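Side-chain contacts in beta-1,3-1,4-glucanase (Caldicellulosiruptor sp. F32, PDB 5H4R), which probably hydrolyses mixed-linkage beta-1,3-1,4-glucans as a lichenase of glycoside hydrolase family 5, here holding cellotetraose in its substrate cleft: residues A[309-312]-A[313-317]; A[346-349]-A[350-354]; A[246-249]-A[250-253]. The protein carries 1 engineered substitution. All coordinates share one frame; numbering follows the deposited sequence.

Interaction 1: residues A[309-312]-A[313-317]; sequences DKLY and DKFVS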
# COMPACT_ATOMS: atom_id res chain seq x y z
N ASP A 309 -0.42 17.50 -5.20
CA ASP A 309 0.35 18.74 -5.23
C ASP A 309 1.17 18.92 -3.97
O ASP A 309 2.34 19.33 -4.02
CB ASP A 309 -0.57 19.94 -5.40
CG ASP A 309 -1.06 20.13 -6.82
OD1 ASP A 309 -0.42 19.61 -7.77
OD2 ASP A 309 -2.10 20.83 -6.97
N LYS A 310 0.58 18.63 -2.80
CA LYS A 310 1.32 18.86 -1.56
C LYS A 310 2.47 17.87 -1.42
O LYS A 310 3.55 18.23 -0.92
CB LYS A 310 0.38 18.75 -0.36
CG LYS A 310 -0.76 19.78 -0.33
CD LYS A 310 -0.28 21.18 -0.18
CE LYS A 310 -0.22 21.96 -1.50
NZ LYS A 310 0.13 23.41 -1.27
N LEU A 311 2.26 16.62 -1.85
CA LEU A 311 3.32 15.61 -1.82
C LEU A 311 4.43 15.94 -2.81
O LEU A 311 5.61 15.73 -2.52
CB LEU A 311 2.73 14.23 -2.11
CG LEU A 311 1.84 13.61 -1.04
CD1 LEU A 311 1.26 12.31 -1.53
CD2 LEU A 311 2.57 13.39 0.28
N TYR A 312 4.07 16.44 -4.00
CA TYR A 312 5.09 16.90 -4.93
C TYR A 312 5.90 18.05 -4.32
O TYR A 312 7.14 18.06 -4.40
CB TYR A 312 4.45 17.32 -6.25
CG TYR A 312 5.42 17.92 -7.20
CD1 TYR A 312 6.21 17.12 -8.02
CD2 TYR A 312 5.60 19.30 -7.27
CE1 TYR A 312 7.12 17.68 -8.89
CE2 TYR A 312 6.53 19.87 -8.13
CZ TYR A 312 7.29 19.05 -8.94
OH TYR A 312 8.20 19.63 -9.82
N ASP A 313 5.23 19.00 -3.65
CA ASP A 313 5.93 20.14 -3.08
C ASP A 313 6.92 19.72 -2.00
O ASP A 313 8.06 20.19 -1.95
CB ASP A 313 4.95 21.15 -2.48
CG ASP A 313 4.10 21.86 -3.51
OD1 ASP A 313 4.39 21.76 -4.72
OD2 ASP A 313 3.13 22.54 -3.09
N LYS A 314 6.48 18.84 -1.09
CA LYS A 314 7.30 18.53 0.07
C LYS A 314 8.39 17.52 -0.25
O LYS A 314 9.51 17.61 0.28
CB LYS A 314 6.44 17.99 1.22
CG LYS A 314 7.24 17.78 2.49
CD LYS A 314 6.37 17.51 3.73
CE LYS A 314 7.25 17.35 4.95
NZ LYS A 314 6.48 17.09 6.20
N PHE A 315 8.09 16.54 -1.11
CA PHE A 315 8.97 15.40 -1.31
C PHE A 315 9.50 15.30 -2.73
O PHE A 315 10.70 15.44 -2.93
CB PHE A 315 8.25 14.11 -0.92
CG PHE A 315 7.83 14.06 0.52
CD1 PHE A 315 8.76 14.11 1.54
CD2 PHE A 315 6.49 13.95 0.86
CE1 PHE A 315 8.38 14.04 2.88
CE2 PHE A 315 6.11 13.90 2.20
CZ PHE A 315 7.06 13.95 3.19
N VAL A 316 8.65 15.03 -3.73
CA VAL A 316 9.17 14.68 -5.05
C VAL A 316 10.04 15.81 -5.60
O VAL A 316 11.12 15.56 -6.18
CB VAL A 316 8.03 14.36 -6.02
CG1 VAL A 316 8.59 14.07 -7.40
CG2 VAL A 316 7.20 13.19 -5.51
N SER A 317 9.57 17.05 -5.50
CA SER A 317 10.30 18.19 -6.05
C SER A 317 11.66 18.36 -5.40
O SER A 317 12.54 19.00 -5.97
CB SER A 317 9.48 19.48 -5.87
OG SER A 317 9.44 19.88 -4.50
O HOH W 1 1.38 24.01 -4.08
O HOH W 2 2.69 22.98 -0.47
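The carboxylate oxygen OD2 of Asp313 is gripped from the Lys310 side by one direct and two water-mediated links. Lys310 NZ lies 3.6 Å from Asp313 OD2, a long salt bridge, and two waters span the pair, each donating to OD2 and accepting from NZ; one of them sits 2.7 Å from Asp313 OD2. The lysine chain bends at chi2 and again at chi3 (100°), which turns its ammonium forward along the helix toward Asp313.

Around the helix from this polar edge, the Tyr312 ring leaves the backbone with CG anti to N (chi1 175°). Ser317 CB comes over one face of the Tyr312 ring, 3.9 Å from its centroid, in a CH-pi contact displaced toward the rim, and Val316 CB packs 3.9 Å from Tyr312 CD1. The phenol oxygen is held by the carbonyl of Lys34. Ser317 N also donates to Tyr312 O, at 2.9 Å and within the carbonyl plane, so the serine is tied to both backbone and ring of the same tyrosine.

On the barrel side, Leu311 CD2 meets Phe315 CD2 at 4.0 Å, and the two side chains reach Val271 and Ile269 of strand 267-272. Here the backbone widens: Leu311 O accepts from Phe315 N (3.0 Å) and weakly from Val316 N, and the i+5 bond of Ser317 N follows. Lys314, extended throughout, sends NZ to the carbonyl of Val249.

The whole is the C-terminal part of an amphipathic helix with a pi-type last turn: Leu311, Phe315 and Val316 face the strands, while the Lys310-Asp313 pair lies on a partly exposed side, as in the helical layer of a TIM barrel.

Interaction 2: residues A[346-349]-A[350-354]; sequences YVRA and ARARG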
# COMPACT_ATOMS: atom_id res chain seq x y z
N TYR A 346 -6.47 9.67 -12.15
CA TYR A 346 -5.67 9.50 -10.95
C TYR A 346 -4.25 9.07 -11.31
O TYR A 346 -3.27 9.66 -10.82
CB TYR A 346 -6.35 8.47 -10.05
CG TYR A 346 -5.83 8.38 -8.65
CD1 TYR A 346 -4.59 7.80 -8.38
CD2 TYR A 346 -6.60 8.78 -7.58
CE1 TYR A 346 -4.13 7.67 -7.07
CE2 TYR A 346 -6.14 8.67 -6.27
CZ TYR A 346 -4.91 8.12 -6.03
OH TYR A 346 -4.46 7.97 -4.75
N VAL A 347 -4.12 8.09 -12.21
CA VAL A 347 -2.79 7.61 -12.60
C VAL A 347 -2.01 8.70 -13.35
O VAL A 347 -0.81 8.90 -13.11
CB VAL A 347 -2.92 6.32 -13.43
CG1 VAL A 347 -1.57 5.94 -14.05
CG2 VAL A 347 -3.40 5.21 -12.54
N ARG A 348 -2.65 9.44 -14.26
CA ARG A 348 -1.91 10.50 -14.95
C ARG A 348 -1.52 11.64 -14.00
O ARG A 348 -0.39 12.16 -14.06
CB ARG A 348 -2.73 11.06 -16.11
CG ARG A 348 -2.05 12.25 -16.84
CD ARG A 348 -0.69 11.91 -17.39
NE ARG A 348 0.07 13.12 -17.72
CZ ARG A 348 1.40 13.19 -17.79
NH1 ARG A 348 2.14 12.11 -17.56
NH2 ARG A 348 2.00 14.34 -18.08
N ALA A 349 -2.45 12.06 -13.14
CA ALA A 349 -2.12 13.09 -12.16
C ALA A 349 -0.90 12.70 -11.35
O ALA A 349 -0.02 13.52 -11.07
CB ALA A 349 -3.32 13.35 -11.25
N ALA A 350 -0.84 11.45 -10.92
CA ALA A 350 0.31 10.98 -10.15
C ALA A 350 1.57 10.97 -11.00
O ALA A 350 2.64 11.47 -10.59
CB ALA A 350 0.01 9.58 -9.62
N ARG A 351 1.49 10.41 -12.20
CA ARG A 351 2.68 10.28 -13.03
C ARG A 351 3.23 11.64 -13.40
O ARG A 351 4.45 11.83 -13.48
CB ARG A 351 2.40 9.48 -14.30
CG ARG A 351 3.58 9.43 -15.30
CD ARG A 351 4.86 8.80 -14.69
NE ARG A 351 4.54 7.44 -14.29
CZ ARG A 351 4.83 6.88 -13.13
NH1 ARG A 351 5.57 7.51 -12.20
NH2 ARG A 351 4.41 5.64 -12.92
N ALA A 352 2.35 12.61 -13.65
CA ALA A 352 2.79 13.96 -13.97
C ALA A 352 3.60 14.58 -12.83
O ALA A 352 4.38 15.50 -13.05
CB ALA A 352 1.58 14.85 -14.28
N ARG A 353 3.39 14.09 -11.61
CA ARG A 353 4.09 14.56 -10.42
C ARG A 353 5.15 13.57 -9.95
O ARG A 353 5.66 13.70 -8.84
CB ARG A 353 3.07 14.83 -9.32
CG ARG A 353 2.18 16.04 -9.65
CD ARG A 353 0.96 16.00 -8.78
NE ARG A 353 0.04 17.12 -8.96
CZ ARG A 353 -0.95 17.16 -9.84
NH1 ARG A 353 -1.16 16.15 -10.68
NH2 ARG A 353 -1.75 18.21 -9.91
N GLY A 354 5.47 12.58 -10.76
CA GLY A 354 6.55 11.65 -10.48
C GLY A 354 6.20 10.51 -9.57
O GLY A 354 7.11 9.83 -9.06
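Arg353 NH1 donates to Ala349 O at 2.9 Å, joining the last turn of helix 336-352 to the Schellman motif that ends this helix of the TIM barrel. The acceptor lies in the guanidinium plane, yet the NH1 approaches the carbonyl from the flank, with a C=O...N angle of 111°. From CG to NE the arginine chain is extended, and its CD passes 3.5 Å from Ala349 O; Ala349 CB lies beside NH1 of Arg353.

A second arginine folds over the helix surface. Arg348 is bent at chi2 (58°), which lays its guanidinium across Ala352, whose CB stands over the centre of one face, 3.8 Å above the plane. Arg348 NH1 also touches CG of Arg351, and the two arginine side chains cross at about a right angle, their guanidinium planes 64° apart. Beneath them Ala352 N donates to Arg348 O at 2.8 Å.

Groups farther out fix these arginines. Asp309 on helix 298-316 forms a salt bridge with Arg353 NE, the carbonyl of Ile30 receives Arg348 NH2, and Arg351 reaches the carbonyl of Ala395 through NE and the hydroxyl of Thr356 through NH2. Of these named partners Asp309 is the anion and probably balances the charge of Arg353, while the carbonyls and the hydroxyl hold the N-H groups of the other two arginines. Small Ala350 faces Cys357 of strand 356-361, the strand that follows in the beta-alpha-beta unit. At the C-terminal cap Gly354, with positive phi, turns the chain, and its N bonds to Arg351 O at 3.0 Å.

Interaction 3: residues A[246-249]-A[250-253]; sequences PEYV and LIDE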
# COMPACT_ATOMS: atom_id res chain seq x y z
N PRO A 246 -1.86 11.10 3.40
CA PRO A 246 -0.96 12.17 2.93
C PRO A 246 -0.77 13.27 3.97
O PRO A 246 0.35 13.77 4.16
CB PRO A 246 -1.66 12.71 1.67
CG PRO A 246 -2.68 11.68 1.31
CD PRO A 246 -3.04 10.92 2.54
N GLU A 247 -1.86 13.63 4.67
CA GLU A 247 -1.80 14.74 5.60
C GLU A 247 -0.75 14.52 6.68
O GLU A 247 -0.16 15.49 7.16
CB GLU A 247 -3.16 14.95 6.26
CG GLU A 247 -4.18 15.58 5.34
CD GLU A 247 -4.80 14.63 4.33
OE1 GLU A 247 -4.59 13.40 4.41
OE2 GLU A 247 -5.51 15.13 3.45
N TYR A 248 -0.50 13.27 7.07
CA TYR A 248 0.31 13.03 8.25
C TYR A 248 1.73 12.64 7.89
O TYR A 248 2.54 12.37 8.79
CB TYR A 248 -0.40 12.01 9.17
CG TYR A 248 -1.76 12.55 9.54
CD1 TYR A 248 -1.91 13.89 9.91
CD2 TYR A 248 -2.90 11.75 9.48
CE1 TYR A 248 -3.17 14.42 10.20
CE2 TYR A 248 -4.16 12.28 9.77
CZ TYR A 248 -4.28 13.61 10.11
OH TYR A 248 -5.53 14.12 10.38
N VAL A 249 2.09 12.69 6.61
CA VAL A 249 3.48 12.89 6.23
C VAL A 249 3.75 14.33 5.85
O VAL A 249 4.92 14.73 5.77
CB VAL A 249 3.94 11.95 5.09
CG1 VAL A 249 4.00 10.51 5.61
CG2 VAL A 249 3.04 12.08 3.88
N LEU A 250 2.69 15.14 5.64
CA LEU A 250 2.86 16.54 5.28
C LEU A 250 3.06 17.42 6.51
O LEU A 250 3.68 18.49 6.39
CB LEU A 250 1.65 17.01 4.46
CG LEU A 250 1.58 16.39 3.05
CD1 LEU A 250 0.21 16.70 2.41
CD2 LEU A 250 2.71 16.85 2.16
N ILE A 251 2.57 16.99 7.68
CA ILE A 251 2.80 17.74 8.90
C ILE A 251 4.30 17.84 9.19
O ILE A 251 5.08 16.93 8.87
CB ILE A 251 2.07 17.12 10.11
CG1 ILE A 251 2.46 15.66 10.29
CG2 ILE A 251 0.54 17.30 9.96
CD1 ILE A 251 1.86 15.00 11.56
N ASP A 252 4.68 18.94 9.85
CA ASP A 252 6.08 19.17 10.20
C ASP A 252 6.60 18.09 11.14
O ASP A 252 7.80 17.79 11.15
CB ASP A 252 6.24 20.53 10.87
CG ASP A 252 5.98 21.69 9.93
OD1 ASP A 252 5.99 21.48 8.70
OD2 ASP A 252 5.80 22.81 10.45
N GLU A 253 5.71 17.49 11.93
CA GLU A 253 6.13 16.54 12.95
C GLU A 253 6.54 15.19 12.38
O GLU A 253 7.15 14.40 13.12
CB GLU A 253 5.00 16.35 13.97
CG GLU A 253 4.81 17.56 14.88
CD GLU A 253 3.85 18.60 14.33
OE1 GLU A 253 3.45 18.51 13.15
OE2 GLU A 253 3.51 19.53 15.08
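A single short helical turn, 247-250, carries Pro246 to Val249 into Leu250, and Ile251 is the first residue to leave helical geometry, its psi swinging to 150°. The hydrogen bonding is loose: Leu250 N is shared between Pro246 O at 3.1 Å and Glu247 O at 3.2 Å, both weak. Glu247 O accepts again from Ile251 N, also at 3.2 Å, with an N-H...O angle of 136°, so that one carbonyl serves two successive amides as the turn ends.

Among the side chains, Leu250 folds back along the turn. With CG anti to its carbonyl carbon (chi1 -69°), it places CG only 3.1 Å from Pro246 O and brings CD1 to 4.5 Å from CB of the proline ring. Ile251 CG2 meets the Tyr248 ring at its edge, near the ring plane, 4.2 Å from Tyr248 CD1, while Ile251 CG1 lies 3.6 Å from Tyr248 O. The CB of Glu247 covers part of a face of that ring.

Polar ends are held from elsewhere: Tyr248 OH by the backbone N of Leu200, the Glu247 carboxylate by a salt bridge to Arg275. Val249 and Leu250 rest against Leu311 of helix 298-316, and Ile251 against Val211 of helix 205-226.

The backbone bonds of the turn are bent or weak, and its apolar side chains lie against helices 298-316 and 205-226; the Leu250 carbonyl receives the Lys314 ammonium weakly, a positive charge that probably suits the carbonyls gathered at the end of this short turn.

From the N terminus the order is interaction 3, interaction 1, interaction 2; all are local, closing single turns, and they follow in series with none enclosing or crossing another. Interaction 3 runs from the short helix 247-250 into the loop before strand 267-272, interaction 1 lies at the end of the helix leading to strand 322-327, and interaction 2 at the end of the helix leading to strand 356-361. Interaction 1 is the middle member: its Lys314 reaches Val249 of interaction 3, its Asp309 pairs with Arg353 of interaction 2. Interactions 2 and 3 do not touch. Together they join neighbouring parts of the helical layer around the barrel.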